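Local structure of 2-C-methyl-D-erythritol 2,4-cyclodiphosphate synthase (Francisella tularensis subsp. tularensis, 3RE3) at residues A[53-57]-A[58-62]. The protein probably catalyses the CMP-releasing cyclisation that forms 2-C-methyl-D-erythritol 2,4-cyclodiphosphate, a step of the non-mevalonate route to isoprenoids. Residues are numbered along the deposited sequence; the frame is centred on the assembly and turned at random.
Sequences AILGA and LGLGD. With NA (sodium ion), chain F.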
loop_
_atom_site.group_PDB
_atom_site.type_symbol
_atom_site.label_atom_id
_atom_site.label_comp_id
_atom_site.label_asym_id
_atom_site.label_seq_id
_atom_site.Cartn_x
_atom_site.Cartn_y
_atom_site.Cartn_z
ATOM N N ALA A 53 -8.667 7.698 1.852
ATOM C CA ALA A 53 -8.049 7.216 3.083
ATOM C C ALA A 53 -8.861 7.666 4.297
ATOM O O ALA A 53 -9.092 6.907 5.244
ATOM C CB ALA A 53 -6.610 7.707 3.192
ATOM N N ILE A 54 -9.292 8.917 4.250
ATOM C CA ILE A 54 -10.035 9.513 5.346
ATOM C C ILE A 54 -11.416 8.873 5.500
ATOM O O ILE A 54 -11.781 8.450 6.590
ATOM C CB ILE A 54 -10.113 11.035 5.184
ATOM C CG1 ILE A 54 -8.765 11.649 5.571
ATOM C CG2 ILE A 54 -11.220 11.616 6.039
ATOM C CD1 ILE A 54 -8.594 13.095 5.181
ATOM N N LEU A 55 -12.174 8.777 4.415
ATOM C CA LEU A 55 -13.458 8.100 4.466
ATOM C C LEU A 55 -13.226 6.647 4.801
ATOM O O LEU A 55 -14.045 6.014 5.458
ATOM C CB LEU A 55 -14.190 8.221 3.141
ATOM C CG LEU A 55 -14.415 9.677 2.746
ATOM C CD1 LEU A 55 -14.866 9.825 1.316
ATOM C CD2 LEU A 55 -15.420 10.311 3.673
ATOM N N GLY A 56 -12.100 6.116 4.347
ATOM C CA GLY A 56 -11.753 4.753 4.689
ATOM C C GLY A 56 -11.631 4.575 6.193
ATOM O O GLY A 56 -12.273 3.719 6.785
ATOM N N ALA A 57 -10.798 5.396 6.810
ATOM C CA ALA A 57 -10.620 5.347 8.257
ATOM C C ALA A 57 -11.946 5.424 9.032
ATOM O O ALA A 57 -12.105 4.757 10.039
ATOM C CB ALA A 57 -9.671 6.456 8.707
ATOM N N LEU A 58 -12.897 6.203 8.521
ATOM C CA LEU A 58 -14.199 6.399 9.153
ATOM C C LEU A 58 -15.274 5.342 8.829
ATOM O O LEU A 58 -16.398 5.483 9.289
ATOM C CB LEU A 58 -14.766 7.768 8.757
ATOM C CG LEU A 58 -13.951 9.049 8.950
ATOM C CD1 LEU A 58 -14.735 10.263 8.479
ATOM C CD2 LEU A 58 -13.538 9.236 10.395
ATOM N N GLY A 59 -14.961 4.334 8.013
ATOM C CA GLY A 59 -15.949 3.338 7.616
ATOM C C GLY A 59 -17.033 3.912 6.716
ATOM O O GLY A 59 -18.139 3.388 6.611
ATOM N N LEU A 60 -16.685 4.996 6.040
ATOM C CA LEU A 60 -17.567 5.709 5.114
ATOM C C LEU A 60 -17.484 5.296 3.642
ATOM O O LEU A 60 -18.061 5.965 2.793
ATOM C CB LEU A 60 -17.429 7.211 5.272
ATOM C CG LEU A 60 -17.828 7.582 6.699
ATOM C CD1 LEU A 60 -17.836 9.083 6.905
ATOM C CD2 LEU A 60 -19.193 6.996 7.003
ATOM N N GLY A 61 -16.770 4.211 3.337
ATOM C CA GLY A 61 -16.550 3.801 1.956
ATOM C C GLY A 61 -15.555 4.625 1.156
ATOM O O GLY A 61 -14.374 4.664 1.503
ATOM N N ASP A 62 -15.975 5.163 0.018
ATOM C CA ASP A 62 -15.081 6.004 -0.784
ATOM C C ASP A 62 -15.760 7.299 -1.209
ATOM O O ASP A 62 -16.913 7.537 -0.875
ATOM C CB ASP A 62 -14.539 5.241 -2.005
ATOM C CG ASP A 62 -15.638 4.524 -2.790
ATOM O OD1 ASP A 62 -16.812 4.953 -2.696
ATOM O OD2 ASP A 62 -15.327 3.531 -3.496
HETATM NA NA NA F . -12.515 1.503 8.674
#
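Leu55 and Leu60 meet where helix 45-57 ends in a Schellman motif. Gly59 is the residue that leaves the helix, with a positive phi of 68° that suits glycine. Two backbone bonds run back into the last turn. Leu60 N reaches Leu55 O at 2.9 Å, and Gly59 N reaches Gly56 O at 3.0 Å. The second bond is straight at the hydrogen, but its donor stands above the carbonyl plane. One residue earlier, Leu58 N still bonds to Ile54 O in the i to i-4 pattern of the helix.

The side chain of Leu55 follows the returning chain. Its CB lies 4.0 Å from Leu60 CB and also borders Gly61 O. With chi1 at -58°, CG points away from the residue's own carbonyl carbon, and this lets the two methyls reach different partners. CD2 packs on Leu60 CB, and CD1 reaches the backbone of Asp62, 3.7 Å from its C. The Leu55 and Leu60 side chains cross at about a right angle. Leu58 lies against the last helical turn, its CD1 4.5 Å from Ile54 CG2.

The turn joins helix 45-57 to helix 63-66. Asp62 is the N-cap of the latter, with OD1 bonded to Lys65 N. Ile86 of helix 79-92 covers Leu55, and Leu160 of strand 151-161 packs on Leu58. A second subunit also borders the turn, and its Asn134 OD1 accepts a bond from Gly61 N. Gly56 O also binds a sodium ion at 2.9 Å, which it shares with Asn99 OD1 of that subunit.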